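Probable glutamine synthetase (Pseudomonas aeruginosa, PDB 4HPP) belongs by name and sequence to the glutamine synthetase family and binds a magnesium ion and glutamic acid in its catalytic domain. Local coordinates at residues A[123-135]-A[232-245]. Sequence-based numbering, arbitrary orientation.
Sequences GLQVIAAFEHEFS and TNGVHLHLSLQHAD. With MG (magnesium ion), chain B; GLU (glutamic acid), chain D.
Glu133 and Gly234 meet where two antiparallel strands of the glutamine synthetase catalytic domain reach the pocket that holds the magnesium ion and the bound glutamic acid. The N-to-C directions of the segment axes 124-135 and 235-243 differ by 163°. Four hydrogen-bonded pairs, from Gln125 with Gln242 to Glu131 with His236, join them by two backbone bonds each. On the face of Val126 and Phe130, these two side chains and Leu239 pack against helix 342-358. With CG anti to the backbone N (chi1 169°), Leu237 brings CD1 over the centre of the Phe130 ring, 3.8 Å from the centroid, in a CH-pi contact. Val235 CG1 meets the edge of the same ring.

On the other face, near the pocket, polar groups meet. Glu131 OE1 takes a weak bond from His238 NE2, while Asn330 holds His238 ND1. Water 1 donates to Glu131 OE2 and also bonds His236 ND1. His236 NE2 donates to OXT of the bound glutamic acid at 3.0 Å.

Glu133 shows the pocket atom by atom. CB lies 3.8 Å from Gly234 O. CG lies 4.0 Å and CD 3.4 Å from the magnesium ion. OE1 accepts from the ligand N at 2.8 Å and from Gly234 N at 3.1 Å, the latter on its anti side, 26° out of the carboxylate plane. OE2 binds the magnesium ion at 2.2 Å, alongside Glu180, Glu187 and ligand OE2.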
# COMPACT_ATOMS: atom_id res chain seq x y z
N GLY A 123 45.90 9.24 -45.01
CA GLY A 123 46.60 8.34 -44.05
C GLY A 123 46.36 8.43 -42.54
O GLY A 123 47.08 7.78 -41.78
N LEU A 124 45.35 9.20 -42.12
CA LEU A 124 44.98 9.36 -40.69
C LEU A 124 43.67 8.61 -40.26
O LEU A 124 42.62 8.75 -40.89
CB LEU A 124 44.86 10.85 -40.38
CG LEU A 124 45.90 11.75 -41.03
CD1 LEU A 124 45.70 13.19 -40.60
CD2 LEU A 124 47.27 11.27 -40.60
N GLN A 125 43.78 7.79 -39.22
CA GLN A 125 42.64 7.21 -38.52
C GLN A 125 42.23 8.21 -37.45
O GLN A 125 43.08 8.82 -36.82
CB GLN A 125 43.04 5.93 -37.81
CG GLN A 125 43.98 5.03 -38.58
CD GLN A 125 43.30 3.99 -39.45
OE1 GLN A 125 42.77 4.31 -40.53
NE2 GLN A 125 43.33 2.72 -39.01
N VAL A 126 40.93 8.36 -37.21
CA VAL A 126 40.48 9.21 -36.11
C VAL A 126 39.96 8.46 -34.91
O VAL A 126 39.03 7.65 -35.02
CB VAL A 126 39.49 10.28 -36.57
CG1 VAL A 126 39.07 11.14 -35.39
CG2 VAL A 126 40.17 11.13 -37.65
N ILE A 127 40.57 8.72 -33.76
CA ILE A 127 40.30 7.97 -32.57
C ILE A 127 39.80 8.98 -31.59
O ILE A 127 40.54 9.94 -31.28
CB ILE A 127 41.59 7.38 -31.99
CG1 ILE A 127 42.26 6.42 -32.98
CG2 ILE A 127 41.29 6.70 -30.66
CD1 ILE A 127 41.87 4.96 -32.82
N ALA A 128 38.60 8.74 -31.07
CA ALA A 128 37.95 9.69 -30.17
C ALA A 128 37.10 9.03 -29.10
O ALA A 128 36.60 7.90 -29.26
CB ALA A 128 37.13 10.72 -30.95
N ALA A 129 36.93 9.79 -28.03
CA ALA A 129 36.03 9.44 -26.93
C ALA A 129 35.40 10.73 -26.36
O ALA A 129 36.08 11.75 -26.16
CB ALA A 129 36.77 8.63 -25.87
N PHE A 130 34.08 10.69 -26.21
CA PHE A 130 33.28 11.74 -25.58
C PHE A 130 33.07 11.41 -24.07
O PHE A 130 32.70 10.28 -23.72
CB PHE A 130 31.91 11.82 -26.23
CG PHE A 130 31.91 12.25 -27.65
CD1 PHE A 130 31.49 13.56 -27.98
CD2 PHE A 130 32.22 11.36 -28.67
CE1 PHE A 130 31.40 13.98 -29.32
CE2 PHE A 130 32.15 11.77 -30.00
CZ PHE A 130 31.73 13.08 -30.34
N GLU A 131 33.30 12.41 -23.20
CA GLU A 131 33.08 12.25 -21.78
C GLU A 131 31.80 13.01 -21.52
O GLU A 131 31.65 14.14 -22.01
CB GLU A 131 34.21 12.86 -20.94
CG GLU A 131 35.59 12.16 -20.98
CD GLU A 131 36.60 12.81 -20.00
OE1 GLU A 131 37.65 12.17 -19.77
OE2 GLU A 131 36.37 13.92 -19.42
N HIS A 132 30.91 12.41 -20.74
CA HIS A 132 29.59 12.93 -20.54
C HIS A 132 29.30 13.19 -19.10
O HIS A 132 29.57 12.32 -18.26
CB HIS A 132 28.58 11.98 -21.10
CG HIS A 132 28.55 11.93 -22.63
ND1 HIS A 132 29.01 10.86 -23.34
CD2 HIS A 132 28.00 12.81 -23.56
CE1 HIS A 132 28.80 11.07 -24.66
NE2 HIS A 132 28.18 12.27 -24.79
N GLU A 133 28.76 14.39 -18.79
CA GLU A 133 28.32 14.66 -17.44
C GLU A 133 26.79 14.87 -17.44
O GLU A 133 26.20 15.36 -18.42
CB GLU A 133 29.07 15.83 -16.85
CG GLU A 133 30.53 15.54 -16.49
CD GLU A 133 31.32 16.83 -16.27
OE1 GLU A 133 30.81 17.94 -16.61
OE2 GLU A 133 32.49 16.73 -15.78
N PHE A 134 26.13 14.47 -16.35
CA PHE A 134 24.69 14.58 -16.27
C PHE A 134 24.21 14.70 -14.81
O PHE A 134 24.95 14.38 -13.84
CB PHE A 134 24.02 13.39 -16.99
CG PHE A 134 24.33 12.02 -16.36
CD1 PHE A 134 25.47 11.27 -16.76
CD2 PHE A 134 23.46 11.45 -15.42
CE1 PHE A 134 25.74 10.07 -16.21
CE2 PHE A 134 23.75 10.22 -14.87
CZ PHE A 134 24.88 9.54 -15.24
N SER A 135 22.96 15.11 -14.68
CA SER A 135 22.29 15.21 -13.40
C SER A 135 21.47 13.99 -13.32
O SER A 135 20.85 13.61 -14.32
CB SER A 135 21.25 16.38 -13.40
OG SER A 135 21.86 17.67 -13.32
N THR A 232 27.79 23.20 -14.20
CA THR A 232 27.40 22.99 -15.57
C THR A 232 27.78 21.54 -15.99
O THR A 232 28.67 20.95 -15.39
CB THR A 232 28.10 24.01 -16.51
OG1 THR A 232 29.48 24.16 -16.16
CG2 THR A 232 27.51 25.37 -16.39
N ASN A 233 27.12 21.01 -17.04
CA ASN A 233 27.33 19.67 -17.55
C ASN A 233 28.09 19.86 -18.88
O ASN A 233 27.53 20.34 -19.88
CB ASN A 233 26.00 18.89 -17.80
CG ASN A 233 25.19 18.53 -16.52
OD1 ASN A 233 25.72 17.97 -15.54
ND2 ASN A 233 23.85 18.83 -16.55
N GLY A 234 29.38 19.50 -18.87
CA GLY A 234 30.20 19.54 -20.08
C GLY A 234 30.17 18.22 -20.84
O GLY A 234 29.64 17.24 -20.35
N VAL A 235 30.70 18.25 -22.05
CA VAL A 235 31.01 17.10 -22.85
C VAL A 235 32.44 17.41 -23.28
O VAL A 235 32.70 18.50 -23.73
CB VAL A 235 30.09 16.97 -24.08
CG1 VAL A 235 30.71 16.06 -25.17
CG2 VAL A 235 28.72 16.42 -23.70
N HIS A 236 33.35 16.46 -23.16
CA HIS A 236 34.73 16.68 -23.60
C HIS A 236 35.10 15.65 -24.59
O HIS A 236 34.87 14.46 -24.40
CB HIS A 236 35.74 16.64 -22.46
CG HIS A 236 35.54 17.70 -21.41
ND1 HIS A 236 35.96 17.53 -20.14
CD2 HIS A 236 34.90 18.96 -21.46
CE1 HIS A 236 35.62 18.63 -19.40
NE2 HIS A 236 34.97 19.50 -20.21
N LEU A 237 35.75 16.08 -25.65
CA LEU A 237 36.03 15.17 -26.73
C LEU A 237 37.54 15.01 -26.69
O LEU A 237 38.23 16.01 -26.80
CB LEU A 237 35.54 15.81 -28.03
CG LEU A 237 35.88 15.23 -29.38
CD1 LEU A 237 35.46 13.77 -29.44
CD2 LEU A 237 35.16 16.05 -30.43
N HIS A 238 38.04 13.78 -26.47
CA HIS A 238 39.47 13.44 -26.60
C HIS A 238 39.74 12.89 -27.95
O HIS A 238 39.10 11.94 -28.36
CB HIS A 238 39.85 12.37 -25.60
CG HIS A 238 39.75 12.82 -24.18
ND1 HIS A 238 40.78 13.43 -23.54
CD2 HIS A 238 38.69 12.77 -23.29
CE1 HIS A 238 40.40 13.76 -22.29
NE2 HIS A 238 39.12 13.33 -22.11
N LEU A 239 40.65 13.52 -28.66
CA LEU A 239 41.03 13.08 -30.02
C LEU A 239 42.50 12.76 -30.11
O LEU A 239 43.34 13.53 -29.62
CB LEU A 239 40.67 14.10 -31.07
CG LEU A 239 39.16 14.14 -31.28
CD1 LEU A 239 38.72 15.47 -31.89
CD2 LEU A 239 38.74 12.98 -32.16
N SER A 240 42.79 11.57 -30.63
CA SER A 240 44.13 11.20 -31.03
C SER A 240 44.05 10.89 -32.53
O SER A 240 42.96 10.60 -33.06
CB SER A 240 44.69 10.04 -30.19
OG SER A 240 44.19 8.77 -30.56
N LEU A 241 45.18 11.07 -33.20
CA LEU A 241 45.28 10.85 -34.65
C LEU A 241 46.35 9.80 -34.89
O LEU A 241 47.45 9.95 -34.37
CB LEU A 241 45.68 12.17 -35.33
CG LEU A 241 44.58 13.17 -35.69
CD1 LEU A 241 45.11 14.21 -36.68
CD2 LEU A 241 43.39 12.45 -36.28
N GLN A 242 46.06 8.75 -35.65
CA GLN A 242 47.01 7.62 -35.84
C GLN A 242 47.24 7.24 -37.29
O GLN A 242 46.31 7.17 -38.09
CB GLN A 242 46.54 6.35 -35.13
CG GLN A 242 46.59 6.37 -33.62
CD GLN A 242 45.76 5.24 -33.03
OE1 GLN A 242 45.27 4.37 -33.76
NE2 GLN A 242 45.62 5.23 -31.71
N HIS A 243 48.50 6.94 -37.61
CA HIS A 243 48.82 6.33 -38.90
C HIS A 243 47.96 5.09 -39.04
O HIS A 243 47.66 4.43 -38.04
CB HIS A 243 50.31 6.02 -38.99
CG HIS A 243 50.66 5.13 -40.15
ND1 HIS A 243 51.32 3.97 -40.00
CD2 HIS A 243 50.40 5.26 -41.52
CE1 HIS A 243 51.48 3.38 -41.20
NE2 HIS A 243 50.91 4.17 -42.13
N ALA A 244 47.51 4.81 -40.27
CA ALA A 244 46.64 3.65 -40.57
C ALA A 244 47.24 2.31 -40.06
O ALA A 244 47.39 1.36 -40.84
CB ALA A 244 46.31 3.61 -42.07
N ASP A 245 47.52 2.23 -38.76
CA ASP A 245 48.62 1.40 -38.24
C ASP A 245 48.67 1.30 -36.70
O ASP A 245 49.18 0.30 -36.15
CB ASP A 245 49.94 2.03 -38.71
CG ASP A 245 51.11 1.07 -38.66
OD1 ASP A 245 50.89 -0.15 -38.71
OD2 ASP A 245 52.27 1.56 -38.60
MG MG B . 34.43 15.78 -15.60
N GLU D . 31.51 20.39 -15.53
CA GLU D . 32.63 21.00 -16.35
C GLU D . 32.26 21.44 -17.78
O GLU D . 31.23 22.06 -18.02
CB GLU D . 33.81 20.03 -16.41
CG GLU D . 34.53 19.87 -15.10
CD GLU D . 35.53 18.77 -15.15
OE1 GLU D . 36.72 19.10 -15.04
OE2 GLU D . 35.14 17.59 -15.30
OXT GLU D . 32.98 21.20 -18.76
O HOH W 1 38.08 15.93 -19.30
O HOH W 2 27.08 15.81 -21.03